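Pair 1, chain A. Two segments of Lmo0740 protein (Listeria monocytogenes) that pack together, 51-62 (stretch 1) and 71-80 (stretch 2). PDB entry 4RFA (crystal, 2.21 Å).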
# COMPACT_ATOMS: atom_id res chain seq x y z
N PHE A 51 8.03 -12.72 6.97
CA PHE A 51 8.85 -13.42 5.95
C PHE A 51 9.74 -12.45 5.20
O PHE A 51 9.28 -11.48 4.68
CB PHE A 51 7.94 -14.14 4.92
CG PHE A 51 7.02 -15.12 5.54
CD1 PHE A 51 5.87 -14.70 6.20
CD2 PHE A 51 7.30 -16.46 5.52
CE1 PHE A 51 5.03 -15.61 6.84
CE2 PHE A 51 6.48 -17.37 6.14
CZ PHE A 51 5.35 -16.95 6.81
N PHE A 52 11.04 -12.71 5.15
CA PHE A 52 11.95 -11.90 4.34
C PHE A 52 12.50 -12.60 3.13
O PHE A 52 13.16 -13.65 3.26
CB PHE A 52 13.15 -11.50 5.18
CG PHE A 52 12.92 -10.26 5.93
CD1 PHE A 52 12.97 -9.04 5.29
CD2 PHE A 52 12.61 -10.32 7.28
CE1 PHE A 52 12.73 -7.87 5.98
CE2 PHE A 52 12.37 -9.16 7.98
CZ PHE A 52 12.43 -7.93 7.34
N ILE A 53 12.32 -12.01 1.97
CA ILE A 53 12.84 -12.59 0.74
C ILE A 53 14.30 -12.19 0.65
O ILE A 53 14.62 -11.01 0.78
CB ILE A 53 12.13 -12.07 -0.50
CG1 ILE A 53 10.61 -12.13 -0.32
CG2 ILE A 53 12.64 -12.77 -1.75
CD1 ILE A 53 10.05 -13.32 0.40
N VAL A 54 15.17 -13.16 0.49
CA VAL A 54 16.60 -12.84 0.35
C VAL A 54 17.03 -12.98 -1.09
O VAL A 54 17.92 -12.27 -1.52
CB VAL A 54 17.52 -13.66 1.29
CG1 VAL A 54 17.09 -13.50 2.73
CG2 VAL A 54 17.53 -15.11 0.90
N GLU A 55 16.38 -13.83 -1.87
CA GLU A 55 16.68 -13.84 -3.29
C GLU A 55 15.51 -14.32 -4.10
O GLU A 55 14.68 -15.08 -3.61
CB GLU A 55 17.93 -14.70 -3.56
CG GLU A 55 17.76 -16.15 -3.28
CD GLU A 55 19.05 -16.98 -3.54
OE1 GLU A 55 20.14 -16.58 -3.09
OE2 GLU A 55 18.94 -18.04 -4.20
N GLY A 56 15.45 -13.90 -5.36
CA GLY A 56 14.33 -14.26 -6.25
C GLY A 56 13.12 -13.31 -6.21
O GLY A 56 13.08 -12.36 -5.43
N TYR A 57 12.11 -13.62 -7.03
CA TYR A 57 10.99 -12.73 -7.27
C TYR A 57 9.72 -13.52 -7.25
O TYR A 57 9.68 -14.68 -7.66
CB TYR A 57 11.14 -12.01 -8.62
CG TYR A 57 12.32 -11.05 -8.65
CD1 TYR A 57 13.59 -11.46 -9.01
CD2 TYR A 57 12.14 -9.74 -8.31
CE1 TYR A 57 14.65 -10.56 -9.02
CE2 TYR A 57 13.17 -8.86 -8.31
CZ TYR A 57 14.43 -9.27 -8.65
OH TYR A 57 15.42 -8.33 -8.64
N ALA A 58 8.68 -12.94 -6.72
CA ALA A 58 7.37 -13.53 -6.88
C ALA A 58 6.38 -12.49 -7.33
O ALA A 58 6.69 -11.31 -7.37
CB ALA A 58 6.92 -14.16 -5.56
N ALA A 59 5.16 -12.95 -7.64
CA ALA A 59 4.06 -12.07 -8.02
C ALA A 59 2.87 -12.33 -7.17
O ALA A 59 2.49 -13.48 -6.94
CB ALA A 59 3.67 -12.31 -9.48
N VAL A 60 2.24 -11.25 -6.73
CA VAL A 60 0.96 -11.33 -6.03
C VAL A 60 -0.18 -11.15 -7.09
O VAL A 60 -0.27 -10.13 -7.76
CB VAL A 60 0.87 -10.22 -4.97
CG1 VAL A 60 -0.37 -10.36 -4.13
CG2 VAL A 60 2.12 -10.21 -4.08
N GLU A 61 -1.08 -12.11 -7.16
CA GLU A 61 -2.14 -12.12 -8.17
C GLU A 61 -3.50 -11.68 -7.66
O GLU A 61 -3.91 -12.11 -6.59
CB GLU A 61 -2.31 -13.55 -8.69
CG GLU A 61 -1.00 -14.20 -9.11
CD GLU A 61 -1.20 -15.45 -9.96
OE1 GLU A 61 -2.38 -15.84 -10.16
OE2 GLU A 61 -0.18 -16.03 -10.42
N LEU A 62 -4.22 -10.89 -8.45
CA LEU A 62 -5.64 -10.59 -8.19
C LEU A 62 -6.51 -11.80 -8.59
O LEU A 62 -6.69 -12.09 -9.79
CB LEU A 62 -6.09 -9.32 -8.94
CG LEU A 62 -7.61 -9.02 -8.89
CD1 LEU A 62 -8.20 -9.18 -7.49
CD2 LEU A 62 -7.92 -7.62 -9.41
N TYR A 71 -4.46 -11.25 -13.31
CA TYR A 71 -3.61 -10.10 -13.31
C TYR A 71 -2.65 -10.19 -12.14
O TYR A 71 -2.89 -10.89 -11.16
CB TYR A 71 -4.47 -8.85 -13.15
CG TYR A 71 -5.38 -8.54 -14.31
CD1 TYR A 71 -5.03 -8.89 -15.61
CD2 TYR A 71 -6.58 -7.85 -14.12
CE1 TYR A 71 -5.86 -8.58 -16.69
CE2 TYR A 71 -7.41 -7.52 -15.19
CZ TYR A 71 -7.04 -7.90 -16.48
OH TYR A 71 -7.85 -7.59 -17.55
N ILE A 72 -1.59 -9.42 -12.22
CA ILE A 72 -0.60 -9.36 -11.15
C ILE A 72 -0.72 -7.99 -10.55
O ILE A 72 -0.64 -6.98 -11.27
CB ILE A 72 0.80 -9.52 -11.72
CG1 ILE A 72 0.97 -10.93 -12.26
CG2 ILE A 72 1.85 -9.08 -10.70
CD1 ILE A 72 2.18 -11.10 -13.18
N SER A 73 -0.90 -7.95 -9.23
CA SER A 73 -1.13 -6.69 -8.53
C SER A 73 0.18 -6.05 -8.23
O SER A 73 0.31 -4.85 -8.33
CB SER A 73 -1.86 -6.94 -7.18
OG SER A 73 -3.09 -7.61 -7.44
N ILE A 74 1.16 -6.84 -7.81
CA ILE A 74 2.46 -6.27 -7.48
C ILE A 74 3.48 -7.38 -7.43
O ILE A 74 3.10 -8.51 -7.21
CB ILE A 74 2.36 -5.50 -6.10
CG1 ILE A 74 3.62 -4.70 -5.79
CG2 ILE A 74 2.01 -6.44 -4.99
CD1 ILE A 74 3.42 -3.68 -4.65
N PHE A 75 4.76 -7.05 -7.62
CA PHE A 75 5.82 -8.00 -7.44
C PHE A 75 6.39 -7.98 -6.03
O PHE A 75 6.36 -6.98 -5.39
CB PHE A 75 6.91 -7.75 -8.47
CG PHE A 75 6.47 -8.06 -9.86
CD1 PHE A 75 6.43 -9.39 -10.30
CD2 PHE A 75 5.97 -7.08 -10.68
CE1 PHE A 75 5.96 -9.71 -11.57
CE2 PHE A 75 5.48 -7.39 -11.96
CZ PHE A 75 5.46 -8.71 -12.40
N VAL A 76 6.98 -9.10 -5.61
CA VAL A 76 7.69 -9.26 -4.35
C VAL A 76 9.16 -9.35 -4.72
O VAL A 76 9.54 -10.22 -5.50
CB VAL A 76 7.28 -10.61 -3.76
CG1 VAL A 76 8.16 -11.01 -2.56
CG2 VAL A 76 5.81 -10.58 -3.46
N LEU A 77 9.96 -8.47 -4.14
CA LEU A 77 11.37 -8.33 -4.44
C LEU A 77 12.24 -8.83 -3.28
O LEU A 77 11.77 -8.91 -2.15
CB LEU A 77 11.70 -6.84 -4.66
CG LEU A 77 10.62 -6.08 -5.41
CD1 LEU A 77 10.93 -4.59 -5.53
CD2 LEU A 77 10.42 -6.66 -6.81
N PRO A 78 13.51 -9.16 -3.58
CA PRO A 78 14.50 -9.39 -2.55
C PRO A 78 14.50 -8.25 -1.54
O PRO A 78 14.41 -7.09 -1.95
CB PRO A 78 15.84 -9.46 -3.33
CG PRO A 78 15.46 -9.88 -4.71
CD PRO A 78 14.13 -9.14 -4.92
N TYR A 79 14.51 -8.59 -0.26
CA TYR A 79 14.50 -7.65 0.89
C TYR A 79 13.15 -7.09 1.28
O TYR A 79 13.07 -6.30 2.23
CB TYR A 79 15.54 -6.54 0.71
CG TYR A 79 16.86 -7.10 0.26
CD1 TYR A 79 17.52 -8.04 1.05
CD2 TYR A 79 17.42 -6.76 -0.97
CE1 TYR A 79 18.72 -8.60 0.65
CE2 TYR A 79 18.62 -7.31 -1.38
CZ TYR A 79 19.26 -8.24 -0.56
OH TYR A 79 20.46 -8.82 -0.94
N ASN A 80 12.08 -7.50 0.59
CA ASN A 80 10.72 -7.24 1.07
C ASN A 80 10.33 -8.05 2.28
O ASN A 80 10.76 -9.21 2.47
CB ASN A 80 9.67 -7.53 -0.02
CG ASN A 80 9.71 -6.56 -1.19
OD1 ASN A 80 9.10 -6.78 -2.21
ND2 ASN A 80 10.46 -5.49 -1.04
O HOH W 1 -7.12 -10.92 -12.14

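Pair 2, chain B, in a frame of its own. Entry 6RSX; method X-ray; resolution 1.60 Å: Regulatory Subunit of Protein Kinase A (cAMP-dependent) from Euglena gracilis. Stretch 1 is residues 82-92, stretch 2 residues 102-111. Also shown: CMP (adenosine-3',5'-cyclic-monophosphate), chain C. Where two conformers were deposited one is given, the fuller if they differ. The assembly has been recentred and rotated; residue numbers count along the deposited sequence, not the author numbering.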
# COMPACT_ATOMS: atom_id res chain seq x y z
N TYR B 82 -5.37 -13.76 -6.19
CA TYR B 82 -5.15 -14.54 -4.98
C TYR B 82 -4.80 -13.64 -3.79
O TYR B 82 -4.13 -12.61 -3.94
CB TYR B 82 -3.98 -15.55 -5.15
CG TYR B 82 -4.24 -16.59 -6.22
CD1 TYR B 82 -4.93 -17.75 -5.92
CD2 TYR B 82 -3.72 -16.44 -7.52
CE1 TYR B 82 -5.16 -18.74 -6.88
CE2 TYR B 82 -3.95 -17.41 -8.49
CZ TYR B 82 -4.65 -18.56 -8.16
OH TYR B 82 -4.87 -19.55 -9.08
N VAL B 83 -5.25 -14.07 -2.61
CA VAL B 83 -4.72 -13.53 -1.33
C VAL B 83 -4.18 -14.68 -0.51
O VAL B 83 -4.84 -15.71 -0.34
CB VAL B 83 -5.80 -12.75 -0.54
CG1 VAL B 83 -5.19 -12.07 0.74
CG2 VAL B 83 -6.49 -11.69 -1.40
N ILE B 84 -2.99 -14.51 0.08
CA ILE B 84 -2.40 -15.56 0.89
C ILE B 84 -3.10 -15.62 2.25
O ILE B 84 -3.22 -14.59 2.94
CB ILE B 84 -0.89 -15.32 1.08
CG1 ILE B 84 -0.17 -15.40 -0.29
CG2 ILE B 84 -0.35 -16.37 2.04
CD1 ILE B 84 1.36 -15.08 -0.22
N GLU B 85 -3.51 -16.81 2.66
CA GLU B 85 -4.01 -17.04 4.00
C GLU B 85 -2.90 -17.56 4.92
O GLU B 85 -2.70 -17.03 6.02
CB GLU B 85 -5.18 -18.04 3.97
CG GLU B 85 -5.80 -18.24 5.38
CD GLU B 85 -7.04 -19.15 5.29
OE1 GLU B 85 -6.98 -20.18 4.57
OE2 GLU B 85 -8.09 -18.78 5.85
N SER B 86 -2.14 -18.57 4.46
CA SER B 86 -1.04 -19.17 5.22
C SER B 86 0.14 -19.40 4.30
O SER B 86 -0.02 -19.67 3.10
CB SER B 86 -1.38 -20.57 5.76
OG SER B 86 -2.68 -20.66 6.25
N GLY B 87 1.35 -19.35 4.88
CA GLY B 87 2.54 -19.69 4.14
C GLY B 87 3.16 -18.47 3.51
O GLY B 87 2.65 -17.36 3.59
N THR B 88 4.28 -18.67 2.83
CA THR B 88 4.93 -17.60 2.09
C THR B 88 5.17 -18.08 0.65
O THR B 88 5.26 -19.28 0.38
CB THR B 88 6.23 -17.15 2.71
OG1 THR B 88 7.19 -18.22 2.63
CG2 THR B 88 5.96 -16.67 4.21
N CYS B 89 5.31 -17.12 -0.25
CA CYS B 89 5.52 -17.36 -1.68
C CYS B 89 6.66 -16.49 -2.18
O CYS B 89 6.82 -15.35 -1.73
CB CYS B 89 4.24 -17.02 -2.54
SG CYS B 89 2.85 -18.11 -2.25
N ASN B 90 7.44 -17.01 -3.11
CA ASN B 90 8.48 -16.23 -3.77
C ASN B 90 7.95 -15.68 -5.09
O ASN B 90 7.35 -16.43 -5.87
CB ASN B 90 9.74 -17.05 -4.03
CG ASN B 90 10.55 -17.26 -2.72
OD1 ASN B 90 10.34 -16.56 -1.74
ND2 ASN B 90 11.43 -18.25 -2.71
N ILE B 91 8.22 -14.41 -5.33
CA ILE B 91 7.97 -13.76 -6.62
C ILE B 91 9.26 -13.88 -7.42
O ILE B 91 10.32 -13.39 -7.00
CB ILE B 91 7.59 -12.29 -6.44
CG1 ILE B 91 6.39 -12.14 -5.51
CG2 ILE B 91 7.37 -11.63 -7.81
CD1 ILE B 91 5.12 -12.95 -5.92
N LEU B 92 9.18 -14.55 -8.57
CA LEU B 92 10.33 -14.81 -9.44
C LEU B 92 10.06 -14.21 -10.81
O LEU B 92 8.97 -14.40 -11.37
CB LEU B 92 10.58 -16.32 -9.58
CG LEU B 92 10.76 -17.05 -8.24
CD1 LEU B 92 10.33 -18.47 -8.31
CD2 LEU B 92 12.22 -16.97 -7.93
N VAL B 102 14.71 -14.81 -11.58
CA VAL B 102 15.41 -14.13 -10.50
C VAL B 102 14.43 -13.88 -9.35
O VAL B 102 13.33 -13.37 -9.57
CB VAL B 102 15.99 -12.79 -10.97
CG1 VAL B 102 16.69 -12.06 -9.81
CG2 VAL B 102 16.95 -13.01 -12.15
N HIS B 103 14.88 -14.20 -8.13
CA HIS B 103 14.09 -13.85 -6.96
C HIS B 103 13.94 -12.34 -6.86
O HIS B 103 14.92 -11.57 -6.91
CB HIS B 103 14.75 -14.38 -5.69
CG HIS B 103 14.00 -14.01 -4.45
ND1 HIS B 103 14.31 -12.91 -3.69
CD2 HIS B 103 12.92 -14.58 -3.85
CE1 HIS B 103 13.47 -12.81 -2.68
NE2 HIS B 103 12.61 -13.81 -2.76
N LYS B 104 12.71 -11.91 -6.67
CA LYS B 104 12.42 -10.49 -6.51
C LYS B 104 11.94 -10.13 -5.11
O LYS B 104 12.40 -9.13 -4.55
CB LYS B 104 11.36 -10.03 -7.53
CG LYS B 104 11.84 -10.04 -9.00
CD LYS B 104 12.98 -9.07 -9.23
CE LYS B 104 13.67 -9.26 -10.57
NZ LYS B 104 14.65 -8.14 -10.81
N SER B 105 11.06 -10.93 -4.51
CA SER B 105 10.55 -10.65 -3.18
C SER B 105 9.86 -11.90 -2.65
O SER B 105 9.59 -12.84 -3.40
CB SER B 105 9.58 -9.46 -3.17
OG SER B 105 8.36 -9.76 -3.84
N THR B 106 9.58 -11.89 -1.36
CA THR B 106 8.82 -12.94 -0.70
C THR B 106 7.59 -12.29 -0.09
O THR B 106 7.71 -11.22 0.53
CB THR B 106 9.67 -13.64 0.37
OG1 THR B 106 10.88 -14.11 -0.24
CG2 THR B 106 8.93 -14.78 1.05
N ILE B 107 6.42 -12.93 -0.26
CA ILE B 107 5.18 -12.39 0.27
C ILE B 107 4.53 -13.41 1.20
O ILE B 107 4.82 -14.61 1.17
CB ILE B 107 4.19 -11.96 -0.87
CG1 ILE B 107 3.93 -13.12 -1.82
CG2 ILE B 107 4.82 -10.80 -1.64
CD1 ILE B 107 2.75 -12.84 -2.82
N GLY B 108 3.63 -12.91 2.03
CA GLY B 108 3.01 -13.78 3.01
C GLY B 108 1.56 -13.45 3.27
O GLY B 108 0.91 -12.78 2.48
N PRO B 109 1.03 -13.93 4.41
CA PRO B 109 -0.39 -13.72 4.73
C PRO B 109 -0.86 -12.28 4.54
O PRO B 109 -0.22 -11.32 5.00
CB PRO B 109 -0.47 -14.16 6.21
CG PRO B 109 0.56 -15.25 6.28
CD PRO B 109 1.71 -14.75 5.44
N GLY B 110 -2.02 -12.14 3.88
CA GLY B 110 -2.60 -10.86 3.57
C GLY B 110 -2.13 -10.26 2.25
O GLY B 110 -2.78 -9.34 1.73
N ALA B 111 -1.03 -10.73 1.70
CA ALA B 111 -0.58 -10.19 0.43
C ALA B 111 -1.43 -10.74 -0.70
O ALA B 111 -1.87 -11.89 -0.68
CB ALA B 111 0.89 -10.52 0.16
P CMP C . 0.20 -10.90 -12.66
O1P CMP C . -1.29 -11.21 -13.03
O2P CMP C . 1.18 -10.35 -13.61
O5' CMP C . 0.90 -12.27 -12.18
C5' CMP C . 2.08 -12.26 -11.39
C4' CMP C . 1.82 -11.34 -10.23
O4' CMP C . 2.95 -11.12 -9.38
C3' CMP C . 1.47 -9.94 -10.66
O3' CMP C . 0.21 -9.88 -11.29
C2' CMP C . 1.57 -9.16 -9.34
O2' CMP C . 0.35 -9.30 -8.63
C1' CMP C . 2.69 -9.95 -8.61
N9 CMP C . 3.95 -9.23 -8.46
C8 CMP C . 4.66 -9.10 -7.29
N7 CMP C . 5.77 -8.44 -7.55
C5 CMP C . 5.74 -8.11 -8.85
C6 CMP C . 6.65 -7.39 -9.56
N6 CMP C . 7.90 -6.78 -9.18
N1 CMP C . 6.47 -7.13 -10.84
C2 CMP C . 5.35 -7.64 -11.44
N3 CMP C . 4.40 -8.35 -10.74
C4 CMP C . 4.62 -8.60 -9.43

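Pair 1 and pair 2 share one backbone design: an antiparallel two-stranded ladder followed by a type II turn that docks against the start of stretch 1. Fourteen central residues superpose with an RMSD of 0.5 Å, and the strand directions lie at 157° and 158°. Both ladders carry a bulge, where the register shifts by one between A:Val60 and A:Glu61, and between B:Ile91 and B:Leu92.

The turn is bound by the backbone. A:Tyr79 N donates to A:Ile53 O (2.6 Å), as B:Gly110 N does to B:Ile84 O (2.9 Å). The bond uses main-chain atoms and so is made by either residue; phi is positive in both, which suits B:Gly110 especially, while the CA-to-CB bond of A:Tyr79 points away from the other stretch. A:Gly56 matches B:Gly87; at these angles a CB would jam against the preceding carbonyl, so glycine suits both.

A:Ile53 and B:Ile84 point toward the other stretch and fill the space beneath the turn. A:Ile53 CG1 meets A:Val76 CG1 at 3.5 Å; in pair 2, B:Ile84 CD1 reaches B:Ile107 CG1 at 3.6 Å. The chi2 angles differ, m in the first and t in the second, so the same residue type extends differently toward a small valine and a longer isoleucine.

On the face that carries A:Val76 and B:Ile107, A:Ala58 and B:Cys89 are small, leaving room for the branched partner: A:Ala58 CB lies 4.0 Å from A:Val76 CB, and B:Cys89 CB 4.0 Å from B:Ile107 CG1. Next along, A:Val60 CG2 touches A:Val76 CG2 (3.8 Å) and A:Ile74 CG2 (3.9 Å). Its counterpart B:Ile91 is longer, with CD1 3.9 Å from B:Ile107 CD1, while B:Ser105 stands where pair 1 has A:Ile74, its OG 3.5 Å from B:Ile91 CG1. B:Ile91 CG2 also lies 3.6 Å from N7 of the bound cyclic AMP.

The other face differs in chemistry. In pair 1 the cross-strand contacts of A:Ala59 are apolar: its CB packs on A:Ile72 CG2 (3.9 Å) and A:Phe75 CE1 (4.0 Å), the small alanine making space for larger neighbours. In pair 2 the matched positions are the polar B:Asn90, B:His103 and B:Thr106, on a more exposed surface, while B:Leu92 keeps an apolar part. B:Thr106 OG1 donates to B:Asn90 OD1 (2.9 Å) and accepts from B:His103 NE2 (3.1 Å), so hydrogen bonds link the side chains where A:Ala59 uses hydrocarbon contact.

A:Pro78 and B:Pro109 both suit the second turn position, where the ring favours the required phi. In both pairs the proline CD rests near the glycine carbonyl, A:Pro78 CD to A:Gly56 O at 3.4 Å and B:Pro109 CD to B:Gly87 O at 3.3 Å. A:Pro78 CD also lies 4.0 Å from the centroid of the A:Tyr57 ring, over its face; the matching B:Thr88 has no ring to offer.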